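Local atomic coordinates of AxyAgu115A (Amphibacillus xylanus NBRC 15112, PDB entry 6NPS), a protein that probably hydrolyses glucuronic acid side groups from glucuronoxylans as a family GH115 alpha-glucuronidase. Residues Asn184-Asn189 with Asp628-Met634; Phe568-Tyr573 with Ile619-Tyr623; Met785-Asp789 with His851-Gln855; Ile794-His800 with Pro960-Tyr965. The protein carries 3 engineered substitutions. All blocks are in the same frame, centred on the assembly; numbering follows the deposited sequence.

Contact 1: residues Asn184-Asn189 with Asp628-Met634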
loop_
_atom_site.group_PDB
_atom_site.type_symbol
_atom_site.label_atom_id
_atom_site.label_comp_id
_atom_site.label_asym_id
_atom_site.label_seq_id
_atom_site.Cartn_x
_atom_site.Cartn_y
_atom_site.Cartn_z
ATOM N N ASN A 184 -1.031 37.353 -9.961
ATOM C CA ASN A 184 -1.020 38.036 -8.668
ATOM C C ASN A 184 0.174 38.974 -8.529
ATOM O O ASN A 184 0.071 40.035 -7.904
ATOM C CB ASN A 184 -0.987 37.007 -7.546
ATOM C CG ASN A 184 -2.334 36.387 -7.308
ATOM O OD1 ASN A 184 -3.097 36.870 -6.482
ATOM N ND2 ASN A 184 -2.635 35.310 -8.026
ATOM N N TRP A 185 1.324 38.579 -9.061
ATOM C CA TRP A 185 2.516 39.419 -8.974
ATOM C C TRP A 185 2.313 40.714 -9.752
ATOM O O TRP A 185 2.540 41.811 -9.233
ATOM C CB TRP A 185 3.729 38.655 -9.515
ATOM C CG TRP A 185 4.990 39.458 -9.614
ATOM C CD1 TRP A 185 5.818 39.797 -8.595
ATOM C CD2 TRP A 185 5.542 40.048 -10.797
ATOM N NE1 TRP A 185 6.885 40.549 -9.067
ATOM C CE2 TRP A 185 6.742 40.707 -10.418
ATOM C CE3 TRP A 185 5.166 40.056 -12.145
ATOM C CZ2 TRP A 185 7.564 41.380 -11.342
ATOM C CZ3 TRP A 185 5.980 40.744 -13.070
ATOM C CH2 TRP A 185 7.166 41.388 -12.658
ATOM N N SER A 186 1.886 40.589 -11.006
ATOM C CA SER A 186 1.593 41.753 -11.844
ATOM C C SER A 186 0.537 42.661 -11.201
ATOM O O SER A 186 0.709 43.884 -11.143
ATOM C CB SER A 186 1.135 41.277 -13.218
ATOM O OG SER A 186 -0.257 41.036 -13.110
ATOM N N ALA A 187 -0.569 42.081 -10.720
ATOM C CA ALA A 187 -1.624 42.887 -10.098
ATOM C C ALA A 187 -1.098 43.672 -8.893
ATOM O O ALA A 187 -1.260 44.894 -8.813
ATOM C CB ALA A 187 -2.802 41.998 -9.685
ATOM N N LYS A 188 -0.451 42.987 -7.945
ATOM C CA LYS A 188 0.030 43.661 -6.739
ATOM C C LYS A 188 1.075 44.734 -7.047
ATOM O O LYS A 188 1.033 45.827 -6.471
ATOM C CB LYS A 188 0.616 42.637 -5.766
ATOM C CG LYS A 188 1.044 43.229 -4.436
ATOM C CD LYS A 188 2.418 42.697 -4.049
ATOM C CE LYS A 188 3.203 43.613 -3.102
ATOM N NZ LYS A 188 2.976 43.240 -1.650
ATOM N N ASN A 189 2.040 44.436 -7.928
ATOM C CA ASN A 189 3.165 45.338 -8.146
ATOM C C ASN A 189 2.931 46.357 -9.258
ATOM O O ASN A 189 3.680 47.336 -9.344
ATOM C CB ASN A 189 4.433 44.537 -8.461
ATOM C CG ASN A 189 5.059 43.893 -7.210
ATOM O OD1 ASN A 189 5.261 44.553 -6.191
ATOM N ND2 ASN A 189 5.353 42.599 -7.291
ATOM N N ASP A 628 9.854 44.294 0.209
ATOM C CA ASP A 628 8.513 44.877 0.133
ATOM C C ASP A 628 7.650 44.204 -0.938
ATOM O O ASP A 628 6.949 44.864 -1.702
ATOM C CB ASP A 628 8.584 46.392 -0.100
ATOM C CG ASP A 628 7.234 47.090 0.131
ATOM O OD1 ASP A 628 6.633 46.891 1.218
ATOM O OD2 ASP A 628 6.772 47.832 -0.778
ATOM N N GLY A 629 7.689 42.875 -0.984
ATOM C CA GLY A 629 6.826 42.149 -1.899
ATOM C C GLY A 629 7.257 42.212 -3.347
ATOM O O GLY A 629 6.418 42.065 -4.252
ATOM N N LYS A 630 8.554 42.446 -3.590
ATOM C CA LYS A 630 9.106 42.433 -4.943
ATOM C C LYS A 630 8.752 41.148 -5.700
ATOM O O LYS A 630 8.509 41.190 -6.917
ATOM C CB LYS A 630 10.635 42.606 -4.855
ATOM C CG LYS A 630 11.355 42.785 -6.189
ATOM C CD LYS A 630 12.884 42.715 -6.013
ATOM C CE LYS A 630 13.660 43.195 -7.262
ATOM N NZ LYS A 630 12.809 43.681 -8.397
ATOM N N PHE A 631 8.724 39.999 -5.003
ATOM C CA PHE A 631 8.405 38.705 -5.607
ATOM C C PHE A 631 7.042 38.167 -5.170
ATOM O O PHE A 631 6.796 36.963 -5.278
ATOM C CB PHE A 631 9.501 37.682 -5.284
ATOM C CG PHE A 631 10.872 38.202 -5.581
ATOM C CD1 PHE A 631 11.304 38.320 -6.909
ATOM C CD2 PHE A 631 11.697 38.648 -4.566
ATOM C CE1 PHE A 631 12.572 38.862 -7.210
ATOM C CE2 PHE A 631 12.966 39.186 -4.867
ATOM C CZ PHE A 631 13.393 39.291 -6.189
ATOM N N TYR A 632 6.156 39.029 -4.697
ATOM C CA TYR A 632 4.877 38.554 -4.182
ATOM C C TYR A 632 4.125 37.727 -5.222
ATOM O O TYR A 632 3.940 38.147 -6.366
ATOM C CB TYR A 632 4.026 39.731 -3.736
ATOM C CG TYR A 632 2.635 39.336 -3.294
ATOM C CD1 TYR A 632 1.565 39.377 -4.185
ATOM C CD2 TYR A 632 2.389 38.917 -1.984
ATOM C CE1 TYR A 632 0.287 39.022 -3.794
ATOM C CE2 TYR A 632 1.106 38.552 -1.580
ATOM C CZ TYR A 632 0.059 38.613 -2.493
ATOM O OH TYR A 632 -1.219 38.263 -2.116
ATOM N N GLY A 633 3.677 36.543 -4.810
ATOM C CA GLY A 633 2.902 35.675 -5.664
ATOM C C GLY A 633 3.711 34.753 -6.550
ATOM O O GLY A 633 3.154 33.767 -7.058
ATOM N N MET A 634 5.019 35.007 -6.713
ATOM C CA MET A 634 5.836 34.202 -7.621
ATOM C C MET A 634 5.980 32.755 -7.162
ATOM O O MET A 634 6.350 31.901 -7.973
ATOM C CB MET A 634 7.227 34.830 -7.771
ATOM C CG MET A 634 7.243 36.053 -8.663
ATOM S SD MET A 634 6.582 35.662 -10.297
ATOM C CE MET A 634 7.377 36.995 -11.251
#

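Contact 2: residues Phe568-Tyr573 with Ile619-Tyr623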
loop_
_atom_site.group_PDB
_atom_site.type_symbol
_atom_site.label_atom_id
_atom_site.label_comp_id
_atom_site.label_asym_id
_atom_site.label_seq_id
_atom_site.Cartn_x
_atom_site.Cartn_y
_atom_site.Cartn_z
ATOM N N PHE A 568 18.854 35.631 -1.762
ATOM C CA PHE A 568 17.637 34.877 -1.475
ATOM C C PHE A 568 16.892 34.494 -2.757
ATOM O O PHE A 568 16.500 33.340 -2.944
ATOM C CB PHE A 568 16.715 35.712 -0.572
ATOM C CG PHE A 568 15.548 34.926 -0.051
ATOM C CD1 PHE A 568 15.617 34.310 1.194
ATOM C CD2 PHE A 568 14.399 34.765 -0.808
ATOM C CE1 PHE A 568 14.551 33.553 1.674
ATOM C CE2 PHE A 568 13.343 33.995 -0.344
ATOM C CZ PHE A 568 13.420 33.395 0.908
ATOM N N ALA A 569 16.655 35.466 -3.643
ATOM C CA ALA A 569 15.854 35.182 -4.827
ATOM C C ALA A 569 16.595 34.315 -5.841
ATOM O O ALA A 569 15.969 33.492 -6.513
ATOM C CB ALA A 569 15.414 36.491 -5.480
ATOM N N LEU A 570 17.920 34.440 -5.937
ATOM C CA LEU A 570 18.663 33.717 -6.959
ATOM C C LEU A 570 19.214 32.380 -6.473
ATOM O O LEU A 570 19.453 31.486 -7.298
ATOM C CB LEU A 570 19.831 34.585 -7.479
ATOM C CG LEU A 570 19.428 35.867 -8.263
ATOM C CD1 LEU A 570 20.629 36.708 -8.717
ATOM C CD2 LEU A 570 18.529 35.560 -9.475
ATOM N N VAL A 571 19.522 32.242 -5.181
ATOM C CA VAL A 571 20.229 31.038 -4.747
ATOM C C VAL A 571 19.444 30.345 -3.627
ATOM O O VAL A 571 19.105 29.162 -3.718
ATOM C CB VAL A 571 21.657 31.390 -4.296
ATOM C CG1 VAL A 571 22.377 30.128 -3.816
ATOM C CG2 VAL A 571 22.404 32.072 -5.445
ATOM N N TYR A 572 19.152 31.075 -2.554
ATOM C CA TYR A 572 18.608 30.426 -1.367
ATOM C C TYR A 572 17.209 29.860 -1.623
ATOM O O TYR A 572 16.930 28.702 -1.301
ATOM C CB TYR A 572 18.594 31.431 -0.205
ATOM C CG TYR A 572 18.198 30.820 1.126
ATOM C CD1 TYR A 572 19.152 30.183 1.936
ATOM C CD2 TYR A 572 16.881 30.897 1.580
ATOM C CE1 TYR A 572 18.773 29.629 3.172
ATOM C CE2 TYR A 572 16.495 30.352 2.794
ATOM C CZ TYR A 572 17.445 29.730 3.585
ATOM O OH TYR A 572 17.066 29.199 4.781
ATOM N N TYR A 573 16.296 30.670 -2.169
ATOM C CA TYR A 573 14.927 30.184 -2.359
ATOM C C TYR A 573 14.855 28.999 -3.337
ATOM O O TYR A 573 14.263 27.970 -2.978
ATOM C CB TYR A 573 14.042 31.372 -2.790
ATOM C CG TYR A 573 12.660 30.931 -3.213
ATOM C CD1 TYR A 573 11.765 30.427 -2.285
ATOM C CD2 TYR A 573 12.260 30.999 -4.544
ATOM C CE1 TYR A 573 10.487 30.002 -2.664
ATOM C CE2 TYR A 573 10.993 30.592 -4.933
ATOM C CZ TYR A 573 10.127 30.070 -3.988
ATOM O OH TYR A 573 8.886 29.633 -4.361
ATOM N N ILE A 619 9.280 29.173 3.727
ATOM C CA ILE A 619 10.179 29.758 2.752
ATOM C C ILE A 619 9.401 30.482 1.644
ATOM O O ILE A 619 9.873 31.494 1.124
ATOM C CB ILE A 619 11.116 28.686 2.192
ATOM C CG1 ILE A 619 12.323 29.362 1.566
ATOM C CG2 ILE A 619 10.399 27.772 1.194
ATOM C CD1 ILE A 619 13.147 28.433 0.759
ATOM N N VAL A 620 8.200 29.998 1.287
ATOM C CA VAL A 620 7.365 30.705 0.307
ATOM C C VAL A 620 6.915 32.050 0.861
ATOM O O VAL A 620 6.980 33.080 0.163
ATOM C CB VAL A 620 6.157 29.837 -0.108
ATOM C CG1 VAL A 620 5.140 30.657 -0.905
ATOM C CG2 VAL A 620 6.608 28.605 -0.908
ATOM N N ASP A 621 6.436 32.065 2.111
ATOM C CA ASP A 621 6.020 33.320 2.730
ATOM C C ASP A 621 7.165 34.315 2.782
ATOM O O ASP A 621 6.969 35.511 2.513
ATOM C CB ASP A 621 5.489 33.077 4.140
ATOM C CG ASP A 621 4.170 32.345 4.139
ATOM O OD1 ASP A 621 3.947 31.513 5.048
ATOM O OD2 ASP A 621 3.362 32.600 3.216
ATOM N N GLU A 622 8.364 33.848 3.164
ATOM C CA GLU A 622 9.528 34.728 3.158
ATOM C C GLU A 622 9.785 35.277 1.757
ATOM O O GLU A 622 10.039 36.475 1.587
ATOM C CB GLU A 622 10.761 33.990 3.714
ATOM C CG GLU A 622 12.015 34.876 3.819
ATOM C CD GLU A 622 13.181 34.254 4.658
ATOM O OE1 GLU A 622 13.127 33.040 4.996
ATOM O OE2 GLU A 622 14.155 35.003 4.971
ATOM N N TYR A 623 9.654 34.435 0.731
ATOM C CA TYR A 623 9.909 34.879 -0.636
ATOM C C TYR A 623 8.930 35.974 -1.060
ATOM O O TYR A 623 9.307 36.936 -1.747
ATOM C CB TYR A 623 9.795 33.673 -1.537
ATOM C CG TYR A 623 10.057 33.883 -3.003
ATOM C CD1 TYR A 623 11.268 34.410 -3.462
ATOM C CD2 TYR A 623 9.117 33.484 -3.927
ATOM C CE1 TYR A 623 11.515 34.570 -4.841
ATOM C CE2 TYR A 623 9.348 33.603 -5.292
ATOM C CZ TYR A 623 10.547 34.145 -5.742
ATOM O OH TYR A 623 10.759 34.238 -7.083
HETATM O O HOH W 1 13.763 34.411 -8.099
HETATM O O HOH W 2 14.793 31.201 6.188
#

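Contact 3: residues Met785-Asp789 with His851-Gln855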
loop_
_atom_site.group_PDB
_atom_site.type_symbol
_atom_site.label_atom_id
_atom_site.label_comp_id
_atom_site.label_asym_id
_atom_site.label_seq_id
_atom_site.Cartn_x
_atom_site.Cartn_y
_atom_site.Cartn_z
ATOM N N MET A 785 40.451 -1.032 -15.685
ATOM C CA MET A 785 39.079 -0.843 -16.146
ATOM C C MET A 785 38.366 -2.151 -16.469
ATOM O O MET A 785 37.287 -2.116 -17.061
ATOM C CB MET A 785 39.013 0.098 -17.363
ATOM C CG MET A 785 39.835 1.376 -17.188
ATOM S SD MET A 785 39.333 2.320 -15.719
ATOM C CE MET A 785 37.701 2.794 -16.242
ATOM N N THR A 786 38.891 -3.300 -16.041
ATOM C CA THR A 786 38.147 -4.547 -16.178
ATOM C C THR A 786 37.137 -4.697 -15.043
ATOM O O THR A 786 37.524 -4.772 -13.868
ATOM C CB THR A 786 39.087 -5.738 -16.168
ATOM O OG1 THR A 786 40.047 -5.568 -17.206
ATOM C CG2 THR A 786 38.292 -7.021 -16.390
ATOM N N PHE A 787 35.853 -4.784 -15.392
ATOM C CA PHE A 787 34.823 -5.029 -14.395
ATOM C C PHE A 787 34.782 -6.516 -14.061
ATOM O O PHE A 787 34.909 -7.371 -14.945
ATOM C CB PHE A 787 33.467 -4.522 -14.897
ATOM C CG PHE A 787 33.343 -3.026 -14.832
ATOM C CD1 PHE A 787 33.888 -2.227 -15.825
ATOM C CD2 PHE A 787 32.719 -2.411 -13.748
ATOM C CE1 PHE A 787 33.821 -0.860 -15.742
ATOM C CE2 PHE A 787 32.640 -1.049 -13.655
ATOM C CZ PHE A 787 33.189 -0.260 -14.664
ATOM N N VAL A 788 34.658 -6.840 -12.781
ATOM C CA VAL A 788 34.735 -8.243 -12.354
ATOM C C VAL A 788 33.441 -8.573 -11.620
ATOM O O VAL A 788 33.133 -7.946 -10.602
ATOM C CB VAL A 788 35.954 -8.526 -11.460
ATOM C CG1 VAL A 788 35.953 -10.014 -11.026
ATOM C CG2 VAL A 788 37.270 -8.262 -12.195
ATOM N N ASP A 789 32.681 -9.541 -12.140
ATOM C CA ASP A 789 31.438 -9.971 -11.500
ATOM C C ASP A 789 31.744 -10.755 -10.225
ATOM O O ASP A 789 32.118 -11.925 -10.283
ATOM C CB ASP A 789 30.603 -10.826 -12.453
ATOM C CG ASP A 789 29.278 -11.328 -11.812
ATOM O OD1 ASP A 789 29.061 -11.158 -10.583
ATOM O OD2 ASP A 789 28.430 -11.885 -12.555
ATOM N N HIS A 851 35.469 -3.870 -20.731
ATOM C CA HIS A 851 36.019 -5.190 -20.434
ATOM C C HIS A 851 35.345 -5.700 -19.173
ATOM O O HIS A 851 35.208 -4.947 -18.207
ATOM C CB HIS A 851 37.551 -5.142 -20.243
ATOM C CG HIS A 851 38.305 -4.880 -21.511
ATOM N ND1 HIS A 851 39.661 -4.632 -21.540
ATOM C CD2 HIS A 851 37.881 -4.813 -22.797
ATOM C CE1 HIS A 851 40.044 -4.438 -22.791
ATOM N NE2 HIS A 851 38.983 -4.540 -23.574
ATOM N N PHE A 852 34.906 -6.957 -19.179
ATOM C CA PHE A 852 34.241 -7.478 -17.990
ATOM C C PHE A 852 34.423 -8.989 -17.907
ATOM O O PHE A 852 34.607 -9.665 -18.931
ATOM C CB PHE A 852 32.737 -7.099 -17.953
ATOM C CG PHE A 852 31.905 -7.743 -19.030
ATOM C CD1 PHE A 852 31.162 -8.885 -18.762
ATOM C CD2 PHE A 852 31.851 -7.198 -20.310
ATOM C CE1 PHE A 852 30.379 -9.480 -19.763
ATOM C CE2 PHE A 852 31.085 -7.784 -21.308
ATOM C CZ PHE A 852 30.348 -8.928 -21.038
ATOM N N VAL A 853 34.373 -9.509 -16.677
ATOM C CA VAL A 853 34.723 -10.904 -16.360
ATOM C C VAL A 853 33.491 -11.586 -15.771
ATOM O O VAL A 853 32.973 -11.160 -14.732
ATOM C CB VAL A 853 35.895 -10.998 -15.368
ATOM C CG1 VAL A 853 36.112 -12.467 -14.879
ATOM C CG2 VAL A 853 37.201 -10.445 -16.001
ATOM N N THR A 854 33.016 -12.626 -16.429
ATOM C CA THR A 854 31.873 -13.354 -15.913
ATOM C C THR A 854 32.353 -14.550 -15.100
ATOM O O THR A 854 33.474 -15.036 -15.271
ATOM C CB THR A 854 30.986 -13.845 -17.049
ATOM O OG1 THR A 854 31.736 -14.782 -17.844
ATOM C CG2 THR A 854 30.544 -12.682 -17.908
ATOM N N GLN A 855 31.476 -15.034 -14.217
ATOM C CA GLN A 855 31.747 -16.283 -13.502
ATOM C C GLN A 855 31.341 -17.530 -14.287
ATOM O O GLN A 855 31.925 -18.600 -14.080
ATOM C CB GLN A 855 31.032 -16.274 -12.151
ATOM C CG GLN A 855 31.393 -15.074 -11.328
ATOM C CD GLN A 855 30.664 -15.028 -10.018
ATOM O OE1 GLN A 855 29.551 -14.497 -9.921
ATOM N NE2 GLN A 855 31.290 -15.578 -8.983
HETATM O O HOH W 3 35.661 -1.394 -19.008
HETATM O O HOH W 4 28.836 -13.795 -14.099
#

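Contact 4: residues Ile794-His800 with Pro960-Tyr965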
loop_
_atom_site.group_PDB
_atom_site.type_symbol
_atom_site.label_atom_id
_atom_site.label_comp_id
_atom_site.label_asym_id
_atom_site.label_seq_id
_atom_site.Cartn_x
_atom_site.Cartn_y
_atom_site.Cartn_z
ATOM N N ILE A 794 26.929 -6.915 -12.885
ATOM C CA ILE A 794 27.923 -5.874 -13.112
ATOM C C ILE A 794 27.181 -4.597 -13.461
ATOM O O ILE A 794 26.199 -4.637 -14.207
ATOM C CB ILE A 794 28.887 -6.245 -14.256
ATOM C CG1 ILE A 794 29.709 -7.498 -13.917
ATOM C CG2 ILE A 794 29.806 -5.040 -14.614
ATOM C CD1 ILE A 794 30.498 -7.989 -15.125
ATOM N N SER A 795 27.643 -3.470 -12.915
ATOM C CA SER A 795 27.039 -2.172 -13.157
ATOM C C SER A 795 28.188 -1.216 -13.443
ATOM O O SER A 795 29.116 -1.095 -12.630
ATOM C CB SER A 795 26.200 -1.712 -11.966
ATOM O OG SER A 795 25.828 -0.347 -12.102
ATOM N N ILE A 796 28.110 -0.541 -14.593
ATOM C CA ILE A 796 29.209 0.207 -15.197
ATOM C C ILE A 796 28.717 1.617 -15.469
ATOM O O ILE A 796 27.741 1.789 -16.200
ATOM C CB ILE A 796 29.659 -0.433 -16.521
ATOM C CG1 ILE A 796 30.186 -1.851 -16.296
ATOM C CG2 ILE A 796 30.707 0.442 -17.200
ATOM C CD1 ILE A 796 30.364 -2.631 -17.579
ATOM N N GLU A 797 29.371 2.628 -14.900
ATOM C CA GLU A 797 29.093 3.966 -15.412
ATOM C C GLU A 797 29.734 4.078 -16.793
ATOM O O GLU A 797 30.853 3.601 -17.019
ATOM C CB GLU A 797 29.582 5.062 -14.471
ATOM C CG GLU A 797 29.191 4.843 -13.016
ATOM C CD GLU A 797 27.864 5.487 -12.578
ATOM O OE1 GLU A 797 26.963 5.760 -13.407
ATOM O OE2 GLU A 797 27.732 5.719 -11.357
ATOM N N ALA A 798 28.980 4.646 -17.735
ATOM C CA ALA A 798 29.348 4.564 -19.140
ATOM C C ALA A 798 30.702 5.213 -19.408
ATOM O O ALA A 798 31.390 4.850 -20.367
ATOM C CB ALA A 798 28.226 5.216 -19.989
ATOM N N GLU A 799 31.094 6.179 -18.587
ATOM C CA GLU A 799 32.393 6.818 -18.750
ATOM C C GLU A 799 33.570 5.874 -18.466
ATOM O O GLU A 799 34.689 6.151 -18.916
ATOM C CB GLU A 799 32.417 8.056 -17.852
ATOM C CG GLU A 799 33.695 8.370 -17.186
ATOM C CD GLU A 799 33.561 9.412 -16.092
ATOM O OE1 GLU A 799 32.625 10.244 -16.136
ATOM O OE2 GLU A 799 34.444 9.419 -15.204
ATOM N N HIS A 800 33.339 4.736 -17.813
ATOM C CA HIS A 800 34.441 3.813 -17.463
ATOM C C HIS A 800 34.684 2.726 -18.515
ATOM O O HIS A 800 34.892 1.546 -18.205
ATOM C CB HIS A 800 34.183 3.212 -16.083
ATOM C CG HIS A 800 34.257 4.233 -14.999
ATOM N ND1 HIS A 800 33.403 4.255 -13.920
ATOM C CD2 HIS A 800 35.062 5.314 -14.862
ATOM C CE1 HIS A 800 33.679 5.299 -13.159
ATOM N NE2 HIS A 800 34.683 5.958 -13.709
ATOM N N PRO A 960 21.504 -0.040 -9.959
ATOM C CA PRO A 960 22.489 -0.471 -8.962
ATOM C C PRO A 960 23.719 0.396 -9.045
ATOM O O PRO A 960 24.112 0.816 -10.128
ATOM C CB PRO A 960 22.822 -1.912 -9.373
ATOM C CG PRO A 960 21.888 -2.252 -10.481
ATOM C CD PRO A 960 21.366 -1.007 -11.058
ATOM N N ASN A 961 24.343 0.651 -7.905
ATOM C CA ASN A 961 25.527 1.490 -7.988
ATOM C C ASN A 961 26.663 0.713 -8.666
ATOM O O ASN A 961 26.621 -0.506 -8.790
ATOM C CB ASN A 961 25.916 1.999 -6.611
ATOM C CG ASN A 961 26.096 0.894 -5.627
ATOM O OD1 ASN A 961 25.126 0.282 -5.186
ATOM N ND2 ASN A 961 27.350 0.616 -5.267
ATOM N N GLU A 962 27.655 1.443 -9.173
ATOM C CA GLU A 962 28.716 0.831 -9.971
ATOM C C GLU A 962 29.439 -0.261 -9.176
ATOM O O GLU A 962 29.734 -0.095 -7.993
ATOM C CB GLU A 962 29.699 1.904 -10.416
ATOM C CG GLU A 962 30.842 1.420 -11.339
ATOM C CD GLU A 962 31.640 2.580 -11.948
ATOM O OE1 GLU A 962 32.099 3.452 -11.182
ATOM O OE2 GLU A 962 31.780 2.648 -13.195
ATOM N N THR A 963 29.747 -1.373 -9.836
ATOM C CA THR A 963 30.434 -2.472 -9.171
ATOM C C THR A 963 31.936 -2.368 -9.406
ATOM O O THR A 963 32.430 -1.448 -10.056
ATOM C CB THR A 963 29.880 -3.813 -9.651
ATOM O OG1 THR A 963 29.900 -3.847 -11.092
ATOM C CG2 THR A 963 28.427 -4.013 -9.151
ATOM N N TYR A 964 32.679 -3.333 -8.889
ATOM C CA TYR A 964 34.125 -3.203 -8.828
ATOM C C TYR A 964 34.775 -3.319 -10.211
ATOM O O TYR A 964 34.405 -4.182 -11.020
ATOM C CB TYR A 964 34.695 -4.283 -7.902
ATOM C CG TYR A 964 36.206 -4.351 -7.915
ATOM C CD1 TYR A 964 36.964 -3.489 -7.127
ATOM C CD2 TYR A 964 36.883 -5.298 -8.678
ATOM C CE1 TYR A 964 38.375 -3.547 -7.128
ATOM C CE2 TYR A 964 38.271 -5.351 -8.688
ATOM C CZ TYR A 964 39.005 -4.483 -7.898
ATOM O OH TYR A 964 40.391 -4.548 -7.899
ATOM N N TYR A 965 35.794 -2.480 -10.464
ATOM C CA TYR A 965 36.671 -2.654 -11.623
ATOM C C TYR A 965 38.110 -2.467 -11.188
ATOM O O TYR A 965 38.390 -1.697 -10.272
ATOM C CB TYR A 965 36.357 -1.652 -12.811
ATOM C CG TYR A 965 36.431 -0.178 -12.445
ATOM C CD1 TYR A 965 37.579 0.568 -12.692
ATOM C CD2 TYR A 965 35.335 0.475 -11.870
ATOM C CE1 TYR A 965 37.664 1.924 -12.345
ATOM C CE2 TYR A 965 35.389 1.841 -11.529
ATOM C CZ TYR A 965 36.572 2.561 -11.774
ATOM O OH TYR A 965 36.662 3.910 -11.433
HETATM O O HOH W 5 27.462 4.257 -8.868
HETATM O O HOH W 6 31.037 5.690 -10.316
#

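Contact 1: residues Asn184-Asn189 with Asp628-Met634
Trp185 meets the loop that follows helix 601-629 with both its N-H and a ring face. Trp185 NE1 donates to Lys630 O at 2.8 Å, and the carbonyl oxygen lies almost exactly in the indole plane. CE of Met634 sits over the five-membered ring of Trp185, 3.8 Å from its centroid, and SD lies over the same ring in a Met-aromatic contact. One turn on, Asn189 ND2 donates a hydrogen bond to Gly629 O at 3.3 Å, with the oxygen in the Asn189 amide plane. Gly629 O also takes the turn bond from Tyr632 N, so two donors grip it. Lys188 has CG anti to its backbone N (chi1 -175°), which lays its chain across Tyr632, with Lys188 CD 3.4 Å from Tyr632 CB. A side chain on Gly629 would run into Lys188 NZ. Further out, Trp142, Phe182 and Phe190 pack round the indole. The contact joins helix 181-190 to the loop that leaves helix 601-629, while Phe631 packs back onto that helix and helix 564-596.

Contact 2: residues Phe568-Tyr573 with Ile619-Tyr623
Helices 568-573 and 619-623 run antiparallel, their axes 11.7 Å apart at 169°, and a wider pi-type turn in the first bonds Tyr573 N to Phe568 O. Tyr573 and Tyr623 fill the gap as a face-to-face stack. Their centroids are 3.8 Å apart and their planes differ by 8°. The two side chains cross at about a right angle, and CB of Tyr623 also lies over the Tyr573 face. CD1 of Ile619 touches Tyr573 CD1 at 3.9 Å. A chi1 of -171° swings the Phe568 ring away from its own N and at the other helix. Phe568 CE2 meets Tyr623 CB at 3.8 Å, in the Phe568 ring plane. Phe568 CE1 lies 3.4 Å from Glu622 CD. With an alanine at Tyr573, one face of the Tyr623 ring would probably lose its stacking partner and a gap would open beside Ile619. One water links Ala569 O to Tyr623 OH. Another donates to Glu622 OE1 at 2.8 Å and meets Tyr572 OH only weakly; Tyr556 bonds OE2. No direct hydrogen bond joins the segments. Ring stacking and apolar packing hold them, with the Glu622 chain laid against Phe568.

Contact 3: residues Met785-Asp789 with His851-Gln855
Phe787 and Asp789 bond through their backbones to strand 851-854 in parallel register. Phe787 N donates to His851 O at 2.9 Å, Val853 N to Phe787 O at 2.8 Å, and Asp789 N to Val853 O at 3.1 Å. A water extends the pairing at each end. One joins Met785 O to His851 N; the other donates to Asp789 OD2 at 2.5 Å and accepts from Gln855 N. Asp789 OD1 instead takes the N-H of Gly792. Gln855 lays CG against Asp789 O at 3.4 Å. With chi1 at -56°, Thr786 points CG2 at Val853 CG2, 3.6 Å away, and its OG1 is hydrogen-bonded to Pro783 O. On the same face, Val788 CG2 lies farther off, 4.4 Å from Val853 CG2. On the other face, Phe787 and Phe852 touch through their CB atoms, 4.1 Å apart, and their rings diverge to pack on Ile794 of strand 794-797. Parallel main-chain bonds thus set the register of strand 786-788 on strand 847-854 in the C-terminal domain, and side chains add apolar packing on both faces.

Contact 4: residues Ile794-His800 with Pro960-Tyr965
Ser795 and Glu962 bury the most surface here, followed by His800. Ser795 N donates to Thr963 OG1 at 2.9 Å, nearly straight at 173°, and Ser795 O receives Thr963 N. The Ser795 hydroxyl, OG, donates to Pro960 O at 2.9 Å, from well above the carbonyl plane; Lys943 also bonds that oxygen. Glu962 runs out extended (chi1 -177°), which carries its carboxylate past Ser795 to the turn at 797-800. Glu962 OE2 takes Glu797 N at 3.0 Å, from above the carboxylate plane. His800 ND1 also donates to Glu962 OE2; the modelled 2.4 Å is very short and its exact length doubtful. Tyr965 OH lies over one face of the His800 ring, 3.6 Å from His800 NE2. One water links Glu797 OE2 to Glu962 N. A second donates to Glu962 OE1 at 2.6 Å and only weakly to Glu797 OE2. Glu797 OE1 is hydrogen-bonded to Thr826. A valine in place of Thr963 would probably leave Ser795 N without its acceptor in strand 794-797. A backbone N-H and a histidine N-H grip Glu962 OE2, so the C-terminal tail is fixed here mainly by polar bonds.

Overall arrangement
The contacts form two groups, one round helix 601-629, which contact 1 joins to the GH115 family region, and one in the C-terminal domain. Contacts 1 and 2 share that helix, lie 14 Å apart between centres and touch where Met634 packs on Tyr623 and Phe631 on Tyr623 and Ala569. Contact 2 is nested in the chain loop closed by contact 1. Contacts 3 and 4 follow later. Their centres are 10 Å apart and their segments alternate along the chain. Tyr964 O probably accepts from Val788 N, so strand 786-788 lies between strand 847-854 and the C-terminal tail. Contacts 1 and 3 are about 58 Å apart between centres, on opposite sides of the chain's centre. Each group therefore ties its own part of this elongated enzyme together.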